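Local coordinates for ureidoglycolate hydrolase (Arabidopsis thaliana, PDB 4PXE), which hydrolyses (S)-ureidoglycolate to glyoxylate, ammonium and carbon dioxide as a manganese-dependent homodimeric amidohydrolase of purine breakdown, at residues G75-L80 and F123-S128; P213-E218 and K370-R375; V283-L288 and K299-I304. All coordinates share one frame; numbering follows the deposited sequence.

In the fold
The three contacts mark well-separated parts of an M20-family subunit. Interaction 1 sits at the outer end of the strand 73-77 and 129-133 pair, away from the annotated sites. Its centre is 47 Å from that of interaction 3, on the opposite side of the chain's centre. Interaction 2 lies 32 Å from each of the others, centre to centre, and is close to the substrate pocket: Leu215 approaches substrate-binding Glu210 to about 3 Å between side chains. Interaction 3, a hairpin in the dimerization region, is nested between the two segments of interaction 2; Gly284 lies about 11 Å from a bound glyoxylate at nearest approach, and Ile304 about 9 Å from substrate-binding Arg307 between side chains.

Interaction 1. Residues G75-L80 and F123-S128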
loop_
_atom_site.group_PDB
_atom_site.type_symbol
_atom_site.label_atom_id
_atom_site.label_comp_id
_atom_site.label_asym_id
_atom_site.label_seq_id
_atom_site.Cartn_x
_atom_site.Cartn_y
_atom_site.Cartn_z
ATOM N N GLY A 75 7.042 28.819 -23.691
ATOM C CA GLY A 75 6.668 30.225 -23.731
ATOM C C GLY A 75 7.820 31.061 -24.246
ATOM O O GLY A 75 8.829 31.234 -23.557
ATOM N N LYS A 76 7.688 31.580 -25.465
ATOM C CA LYS A 76 8.800 32.277 -26.110
ATOM C C LYS A 76 8.657 33.801 -26.176
ATOM O O LYS A 76 7.584 34.330 -26.462
ATOM C CB LYS A 76 9.027 31.735 -27.531
ATOM C CG LYS A 76 10.146 32.439 -28.282
ATOM C CD LYS A 76 10.430 31.828 -29.647
ATOM C CE LYS A 76 11.241 30.549 -29.535
ATOM N NZ LYS A 76 11.707 30.069 -30.890
ATOM N N TRP A 77 9.758 34.482 -25.880
ATOM C CA TRP A 77 9.902 35.908 -26.140
ATOM C C TRP A 77 10.776 36.013 -27.388
ATOM O O TRP A 77 11.963 35.683 -27.348
ATOM C CB TRP A 77 10.557 36.581 -24.926
ATOM C CG TRP A 77 10.823 38.060 -25.025
ATOM C CD1 TRP A 77 10.494 38.900 -26.050
ATOM C CD2 TRP A 77 11.498 38.864 -24.050
ATOM N NE1 TRP A 77 10.916 40.182 -25.765
ATOM C CE2 TRP A 77 11.538 40.184 -24.544
ATOM C CE3 TRP A 77 12.074 38.592 -22.804
ATOM C CZ2 TRP A 77 12.130 41.230 -23.836
ATOM C CZ3 TRP A 77 12.662 39.626 -22.103
ATOM C CH2 TRP A 77 12.689 40.931 -22.622
ATOM N N ASP A 78 10.177 36.441 -28.501
ATOM C CA ASP A 78 10.880 36.501 -29.781
ATOM C C ASP A 78 11.977 37.555 -29.765
ATOM O O ASP A 78 11.742 38.702 -29.390
ATOM C CB ASP A 78 9.914 36.835 -30.922
ATOM C CG ASP A 78 8.876 35.763 -31.150
ATOM O OD1 ASP A 78 7.757 36.125 -31.572
ATOM O OD2 ASP A 78 9.169 34.567 -30.925
ATOM N N GLY A 79 13.171 37.165 -30.186
ATOM C CA GLY A 79 14.292 38.083 -30.237
ATOM C C GLY A 79 14.388 38.815 -31.565
ATOM O O GLY A 79 13.593 38.582 -32.479
ATOM N N LEU A 80 15.378 39.697 -31.656
ATOM C CA LEU A 80 15.661 40.456 -32.876
ATOM C C LEU A 80 16.109 39.537 -34.003
ATOM O O LEU A 80 15.911 39.845 -35.182
ATOM C CB LEU A 80 16.745 41.499 -32.605
ATOM C CG LEU A 80 16.362 42.691 -31.729
ATOM C CD1 LEU A 80 17.599 43.496 -31.345
ATOM C CD2 LEU A 80 15.349 43.566 -32.445
ATOM N N PHE A 123 15.078 45.273 -21.627
ATOM C CA PHE A 123 16.028 44.427 -22.326
ATOM C C PHE A 123 15.496 44.026 -23.698
ATOM O O PHE A 123 14.307 43.734 -23.854
ATOM C CB PHE A 123 16.363 43.174 -21.504
ATOM C CG PHE A 123 17.277 42.223 -22.215
ATOM C CD1 PHE A 123 18.590 42.579 -22.492
ATOM C CD2 PHE A 123 16.817 40.987 -22.640
ATOM C CE1 PHE A 123 19.431 41.715 -23.165
ATOM C CE2 PHE A 123 17.659 40.112 -23.306
ATOM C CZ PHE A 123 18.965 40.481 -23.573
ATOM N N LYS A 124 16.386 44.032 -24.686
ATOM C CA LYS A 124 16.036 43.660 -26.051
ATOM C C LYS A 124 16.832 42.425 -26.479
ATOM O O LYS A 124 17.982 42.545 -26.879
ATOM C CB LYS A 124 16.332 44.829 -26.999
ATOM C CG LYS A 124 15.454 46.053 -26.749
ATOM C CD LYS A 124 14.011 45.789 -27.164
ATOM C CE LYS A 124 13.156 47.059 -27.120
ATOM N NZ LYS A 124 12.846 47.507 -25.725
ATOM N N PRO A 125 16.220 41.230 -26.382
ATOM C CA PRO A 125 16.968 40.017 -26.733
ATOM C C PRO A 125 17.351 39.938 -28.215
ATOM O O PRO A 125 16.583 40.372 -29.076
ATOM C CB PRO A 125 16.000 38.882 -26.361
ATOM C CG PRO A 125 14.655 39.498 -26.356
ATOM C CD PRO A 125 14.838 40.941 -25.970
ATOM N N LYS A 126 18.536 39.398 -28.488
ATOM C CA LYS A 126 18.936 39.056 -29.846
ATOM C C LYS A 126 18.391 37.661 -30.151
ATOM O O LYS A 126 17.440 37.510 -30.919
ATOM C CB LYS A 126 20.454 39.100 -29.997
ATOM C CG LYS A 126 20.915 38.868 -31.425
ATOM C CD LYS A 126 22.425 38.890 -31.544
ATOM C CE LYS A 126 23.029 37.602 -31.024
ATOM N NZ LYS A 126 24.489 37.534 -31.307
ATOM N N ARG A 127 18.976 36.640 -29.529
ATOM C CA ARG A 127 18.365 35.316 -29.522
ATOM C C ARG A 127 17.092 35.345 -28.698
ATOM O O ARG A 127 17.040 36.003 -27.654
ATOM C CB ARG A 127 19.305 34.290 -28.895
ATOM C CG ARG A 127 20.555 34.074 -29.680
ATOM C CD ARG A 127 21.389 32.997 -29.048
ATOM N NE ARG A 127 22.534 32.701 -29.895
ATOM C CZ ARG A 127 23.636 33.423 -29.888
ATOM N NH1 ARG A 127 23.701 34.467 -29.078
ATOM N NH2 ARG A 127 24.655 33.113 -30.685
ATOM N N SER A 128 16.076 34.620 -29.153
ATOM C CA SER A 128 14.834 34.505 -28.406
ATOM C C SER A 128 15.104 33.840 -27.073
ATOM O O SER A 128 16.089 33.111 -26.921
ATOM C CB SER A 128 13.814 33.673 -29.182
ATOM O OG SER A 128 13.508 34.308 -30.418
HETATM O O HOH W 1 12.766 32.477 -32.154
#
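Trp77 and Pro125 carry the apolar half of this contact, their side chains crossing at about a right angle. Pro125 CG sits over one face of the indole, 3.8 Å from the centroid of the five-membered ring, in a CH-pi contact, while Pro125 CD reaches Trp77 CZ2 at 3.5 Å. Trp77 CG is anti to the backbone N (chi1 178°), and the ring built on it presents a face to Pro125. Farther along the same ring, Trp77 CH2 meets the edge of the Phe123 ring at CD2, 4.1 Å away. Helix 105-120 lies against both aromatics, and Lys119 makes a cation-pi contact with the indole.

The direct hydrogen bonds are two. Gly79 N donates to Ser128 OG at 2.9 Å, nearly straight at 161°; Ser128 OG lies beside its own backbone N, anti to the carbonyl carbon. Leu80 N donates to Pro125 O, also 2.9 Å, from 26° off the carbonyl plane. Between them Gly79 CA makes a CA-H...O contact of 3.3 Å with Lys126 O, and any CB at this glycine would run into that oxygen.

One water extends the polar side, joining Ser128 OG at 2.6 Å to Lys76 NZ, whose hydrogen it accepts. The aliphatic part of Lys76 passes Ser128 CB on the way.

Ser128 OG thus accepts the Gly79 N-H and also hydrogen-bonds to a water, tying the turn after strand 73-77 to the loop leading into strand 129-133, while Pro125, earlier in that loop, packs on the indole of Trp77.

Interaction 2. Residues P213-E218 and K370-R375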
loop_
_atom_site.group_PDB
_atom_site.type_symbol
_atom_site.label_atom_id
_atom_site.label_comp_id
_atom_site.label_asym_id
_atom_site.label_seq_id
_atom_site.Cartn_x
_atom_site.Cartn_y
_atom_site.Cartn_z
ATOM N N PRO A 213 22.158 21.444 2.151
ATOM C CA PRO A 213 22.364 22.507 3.136
ATOM C C PRO A 213 23.623 23.336 2.881
ATOM O O PRO A 213 23.908 24.208 3.693
ATOM C CB PRO A 213 22.548 21.715 4.428
ATOM C CG PRO A 213 23.311 20.503 3.964
ATOM C CD PRO A 213 22.736 20.161 2.596
ATOM N N ILE A 214 24.346 23.078 1.798
ATOM C CA ILE A 214 25.673 23.665 1.616
ATOM C C ILE A 214 25.668 25.189 1.494
ATOM O O ILE A 214 26.413 25.869 2.207
ATOM C CB ILE A 214 26.419 23.034 0.422
ATOM C CG1 ILE A 214 26.620 21.532 0.649
ATOM C CG2 ILE A 214 27.750 23.754 0.188
ATOM C CD1 ILE A 214 27.537 21.200 1.794
ATOM N N LEU A 215 24.824 25.735 0.625
ATOM C CA LEU A 215 24.800 27.183 0.448
ATOM C C LEU A 215 24.372 27.858 1.741
ATOM O O LEU A 215 24.967 28.858 2.153
ATOM C CB LEU A 215 23.873 27.587 -0.701
ATOM C CG LEU A 215 24.289 27.135 -2.100
ATOM C CD1 LEU A 215 23.164 27.406 -3.077
ATOM C CD2 LEU A 215 25.578 27.835 -2.557
ATOM N N GLU A 216 23.356 27.311 2.394
ATOM C CA GLU A 216 22.918 27.878 3.657
ATOM C C GLU A 216 24.029 27.825 4.710
ATOM O O GLU A 216 24.311 28.827 5.378
ATOM C CB GLU A 216 21.668 27.151 4.152
ATOM C CG GLU A 216 21.131 27.715 5.449
ATOM C CD GLU A 216 19.846 27.067 5.869
ATOM O OE1 GLU A 216 19.889 25.917 6.339
ATOM O OE2 GLU A 216 18.800 27.736 5.721
ATOM N N ASP A 217 24.678 26.668 4.856
ATOM C CA ASP A 217 25.696 26.500 5.894
ATOM C C ASP A 217 26.886 27.425 5.663
ATOM O O ASP A 217 27.484 27.918 6.619
ATOM C CB ASP A 217 26.212 25.057 5.946
ATOM C CG ASP A 217 25.184 24.074 6.467
ATOM O OD1 ASP A 217 24.202 24.496 7.111
ATOM O OD2 ASP A 217 25.394 22.860 6.241
ATOM N N GLU A 218 27.232 27.653 4.400
ATOM C CA GLU A 218 28.415 28.450 4.068
ATOM C C GLU A 218 28.113 29.941 3.926
ATOM O O GLU A 218 29.016 30.751 3.713
ATOM C CB GLU A 218 29.108 27.885 2.824
ATOM C CG GLU A 218 29.607 26.479 3.116
ATOM C CD GLU A 218 30.356 25.809 1.988
ATOM O OE1 GLU A 218 30.646 26.455 0.965
ATOM O OE2 GLU A 218 30.652 24.601 2.153
ATOM N N LYS A 370 29.482 29.546 -5.225
ATOM C CA LYS A 370 30.501 28.514 -5.315
ATOM C C LYS A 370 30.101 27.502 -6.370
ATOM O O LYS A 370 28.936 27.426 -6.755
ATOM C CB LYS A 370 30.702 27.812 -3.972
ATOM C CG LYS A 370 29.608 26.806 -3.645
ATOM C CD LYS A 370 29.865 26.073 -2.330
ATOM C CE LYS A 370 31.102 25.195 -2.407
ATOM N NZ LYS A 370 31.336 24.445 -1.147
ATOM N N MET A 371 31.082 26.739 -6.839
ATOM C CA MET A 371 30.850 25.638 -7.756
ATOM C C MET A 371 30.417 24.427 -6.956
ATOM O O MET A 371 30.995 24.130 -5.911
ATOM C CB MET A 371 32.148 25.296 -8.488
ATOM C CG MET A 371 32.750 26.452 -9.263
ATOM S SD MET A 371 31.696 26.914 -10.630
ATOM C CE MET A 371 32.642 28.265 -11.343
ATOM N N MET A 372 29.424 23.703 -7.453
ATOM C CA MET A 372 28.989 22.504 -6.737
ATOM C C MET A 372 28.274 21.545 -7.667
ATOM O O MET A 372 27.945 21.898 -8.798
ATOM C CB MET A 372 28.115 22.878 -5.531
ATOM C CG MET A 372 26.856 23.653 -5.884
ATOM S SD MET A 372 26.062 24.500 -4.489
ATOM C CE MET A 372 25.709 23.122 -3.413
ATOM N N ILE A 373 28.046 20.324 -7.193
ATOM C CA ILE A 373 27.348 19.334 -8.002
ATOM C C ILE A 373 25.910 19.175 -7.525
ATOM O O ILE A 373 25.574 19.545 -6.400
ATOM C CB ILE A 373 28.055 17.960 -7.986
ATOM C CG1 ILE A 373 27.849 17.254 -6.638
ATOM C CG2 ILE A 373 29.532 18.122 -8.342
ATOM C CD1 ILE A 373 27.810 15.736 -6.731
ATOM N N SER A 374 25.062 18.655 -8.403
ATOM C CA SER A 374 23.709 18.292 -8.004
ATOM C C SER A 374 23.658 16.808 -7.662
ATOM O O SER A 374 24.133 15.966 -8.428
ATOM C CB SER A 374 22.718 18.599 -9.120
ATOM O OG SER A 374 21.396 18.262 -8.723
ATOM N N ARG A 375 23.078 16.500 -6.507
ATOM C CA ARG A 375 22.856 15.111 -6.091
ATOM C C ARG A 375 21.525 14.609 -6.650
ATOM O O ARG A 375 21.412 13.467 -7.124
ATOM C CB ARG A 375 22.895 15.003 -4.567
ATOM C CG ARG A 375 24.221 15.455 -3.956
ATOM C CD ARG A 375 24.301 15.077 -2.492
ATOM N NE ARG A 375 25.509 15.600 -1.855
ATOM C CZ ARG A 375 26.720 15.062 -1.981
ATOM N NH1 ARG A 375 26.902 13.982 -2.731
ATOM N NH2 ARG A 375 27.755 15.605 -1.350
#
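Lys370 NZ and Glu218 OE1 form a salt bridge of 3.0 Å, the two side chains crossing at about a right angle. The ammonium meets OE1 on its syn side, 16° out of the carboxylate plane, and makes a weak second bond of 3.4 Å to Glu218 OE2. Beside it Ile214 CG2 lies 4.0 Å from Lys370 CD. Deeper in, Met372 offers its sulfur and methyl to the helix: SD rests 3.9 Å from Leu215 CD2, and CE is equally far from Ile214 CB. A bend at the last torsion (chi3 -60°) places that methyl.

Strand 369-374 pairs with strand 222-239, where the Val224 backbone bonds to Lys370 and Met372, and Phe393 packs on Leu215 and Met372. The helix start is tied by the Glu210 carboxylate, which accepts from Ile214 N and Leu215 N. An alanine at Lys370 would probably leave the Glu218 carboxylate without its cationic mate and open a gap beside Ile214 CG2.

A surface ion pair therefore flanks a small apolar layer, joining the short helix to the strand through side chains. Since Glu210 also binds substrate, this packing borders the active site.

Interaction 3. Residues V283-L288 and K299-I304; sequences VGILEL and KSHLEI
This antiparallel beta hairpin, 280-289 with 295-308, belongs to the dimerization region, and Glu287 and His301 form a hydrogen-bonded pair with both backbone bonds made. Glu287 N donates to His301 O at 2.8 Å, and His301 N returns a bond to Glu287 O at 2.9 Å. Glu303 N donates to Ile285 O over 3.0 Å, tilted 33° from the carbonyl plane.

On the face they share, Ile285 lies alongside both His301 and Glu303, pointing the same way. His301 NE2 donates to Glu303 OE2 at 2.7 Å, almost straight at 177°, in the imidazole plane and onto the anti lone pair. Ile285 CG2 meets the ring edge 4.0 Å from His301 CD2, while Ile285 CD1 comes to 3.6 Å from Glu303 OE1. His301 ND1 bonds to Glu237 on strand 222-239.

The other face is mostly apolar, its Ser300 OG bonded to Ala256 O: Val283 CG1 touches Leu302 CD2 at 4.2 Å, with Ala264 and Ala260 of helix 256-272 packed against them. Leu286 and Leu288 pack on Leu288 and Leu286 of the second subunit.

Bonded to glutamates through both nitrogens, the His301 ring is probably held against rotation, and these carboxylates would probably favour its protonated form.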
loop_
_atom_site.group_PDB
_atom_site.type_symbol
_atom_site.label_atom_id
_atom_site.label_comp_id
_atom_site.label_asym_id
_atom_site.label_seq_id
_atom_site.Cartn_x
_atom_site.Cartn_y
_atom_site.Cartn_z
ATOM N N VAL A 283 14.970 2.354 -0.493
ATOM C CA VAL A 283 13.731 1.682 -0.847
ATOM C C VAL A 283 12.571 2.557 -0.371
ATOM O O VAL A 283 12.211 2.544 0.802
ATOM C CB VAL A 283 13.657 0.285 -0.212
ATOM C CG1 VAL A 283 12.326 -0.389 -0.552
ATOM C CG2 VAL A 283 14.849 -0.569 -0.675
ATOM N N GLY A 284 12.007 3.335 -1.293
ATOM C CA GLY A 284 10.919 4.239 -0.956
ATOM C C GLY A 284 9.552 3.599 -1.098
ATOM O O GLY A 284 8.578 4.090 -0.538
ATOM N N ILE A 285 9.487 2.510 -1.859
ATOM C CA ILE A 285 8.242 1.776 -2.055
ATOM C C ILE A 285 8.457 0.302 -1.724
ATOM O O ILE A 285 9.403 -0.324 -2.213
ATOM C CB ILE A 285 7.725 1.928 -3.501
ATOM C CG1 ILE A 285 7.199 3.348 -3.725
ATOM C CG2 ILE A 285 6.648 0.875 -3.815
ATOM C CD1 ILE A 285 6.867 3.662 -5.175
ATOM N N LEU A 286 7.593 -0.232 -0.864
ATOM C CA LEU A 286 7.617 -1.651 -0.520
ATOM C C LEU A 286 6.164 -2.013 -0.266
ATOM O O LEU A 286 5.588 -1.579 0.737
ATOM C CB LEU A 286 8.486 -1.905 0.722
ATOM C CG LEU A 286 8.945 -3.349 0.990
ATOM C CD1 LEU A 286 9.962 -3.419 2.128
ATOM C CD2 LEU A 286 7.765 -4.272 1.303
ATOM N N GLU A 287 5.581 -2.794 -1.175
ATOM C CA GLU A 287 4.166 -3.138 -1.088
ATOM C C GLU A 287 3.982 -4.633 -0.976
ATOM O O GLU A 287 4.649 -5.405 -1.675
ATOM C CB GLU A 287 3.415 -2.610 -2.306
ATOM C CG GLU A 287 3.479 -1.090 -2.434
ATOM C CD GLU A 287 2.835 -0.572 -3.703
ATOM O OE1 GLU A 287 2.715 -1.349 -4.673
ATOM O OE2 GLU A 287 2.459 0.622 -3.727
ATOM N N LEU A 288 3.080 -5.032 -0.086
ATOM C CA LEU A 288 2.747 -6.444 0.099
ATOM C C LEU A 288 1.370 -6.772 -0.462
ATOM O O LEU A 288 0.431 -5.980 -0.363
ATOM C CB LEU A 288 2.792 -6.818 1.576
ATOM C CG LEU A 288 4.064 -6.497 2.365
ATOM C CD1 LEU A 288 3.928 -6.908 3.830
ATOM C CD2 LEU A 288 5.283 -7.157 1.696
ATOM N N LYS A 299 3.078 -11.918 -2.695
ATOM C CA LYS A 299 3.820 -11.070 -3.615
ATOM C C LYS A 299 4.337 -9.860 -2.863
ATOM O O LYS A 299 3.644 -9.300 -2.020
ATOM C CB LYS A 299 2.943 -10.612 -4.775
ATOM C CG LYS A 299 2.519 -11.700 -5.735
ATOM C CD LYS A 299 2.109 -11.108 -7.074
ATOM C CE LYS A 299 1.096 -9.983 -6.906
ATOM N NZ LYS A 299 0.691 -9.413 -8.226
ATOM N N SER A 300 5.571 -9.468 -3.154
ATOM C CA SER A 300 6.080 -8.201 -2.658
ATOM C C SER A 300 6.675 -7.430 -3.821
ATOM O O SER A 300 7.150 -8.015 -4.790
ATOM C CB SER A 300 7.110 -8.413 -1.554
ATOM O OG SER A 300 8.232 -9.145 -2.023
ATOM N N HIS A 301 6.633 -6.109 -3.713
ATOM C CA HIS A 301 7.003 -5.208 -4.793
ATOM C C HIS A 301 7.843 -4.105 -4.178
ATOM O O HIS A 301 7.368 -3.391 -3.288
ATOM C CB HIS A 301 5.718 -4.628 -5.412
ATOM C CG HIS A 301 5.949 -3.541 -6.418
ATOM N ND1 HIS A 301 6.002 -3.778 -7.777
ATOM C CD2 HIS A 301 6.109 -2.206 -6.262
ATOM C CE1 HIS A 301 6.207 -2.635 -8.412
ATOM N NE2 HIS A 301 6.273 -1.666 -7.516
ATOM N N LEU A 302 9.091 -3.984 -4.632
ATOM C CA LEU A 302 9.994 -2.929 -4.163
ATOM C C LEU A 302 10.369 -2.028 -5.311
ATOM O O LEU A 302 10.555 -2.489 -6.437
ATOM C CB LEU A 302 11.308 -3.498 -3.633
ATOM C CG LEU A 302 11.300 -4.522 -2.519
ATOM C CD1 LEU A 302 11.181 -5.904 -3.140
ATOM C CD2 LEU A 302 12.557 -4.399 -1.661
ATOM N N GLU A 303 10.511 -0.739 -5.023
ATOM C CA GLU A 303 11.102 0.176 -5.986
ATOM C C GLU A 303 12.280 0.848 -5.306
ATOM O O GLU A 303 12.153 1.406 -4.207
ATOM C CB GLU A 303 10.071 1.178 -6.512
ATOM C CG GLU A 303 8.865 0.464 -7.079
ATOM C CD GLU A 303 7.911 1.364 -7.834
ATOM O OE1 GLU A 303 8.319 2.460 -8.278
ATOM O OE2 GLU A 303 6.742 0.962 -7.992
ATOM N N ILE A 304 13.430 0.761 -5.968
ATOM C CA ILE A 304 14.717 1.092 -5.385
ATOM C C ILE A 304 15.367 2.207 -6.185
ATOM O O ILE A 304 15.412 2.144 -7.410
ATOM C CB ILE A 304 15.641 -0.139 -5.419
ATOM C CG1 ILE A 304 14.989 -1.312 -4.666
ATOM C CG2 ILE A 304 17.004 0.187 -4.823
ATOM C CD1 ILE A 304 15.712 -2.659 -4.838
HETATM O O HOH W 2 13.184 3.718 -3.552
#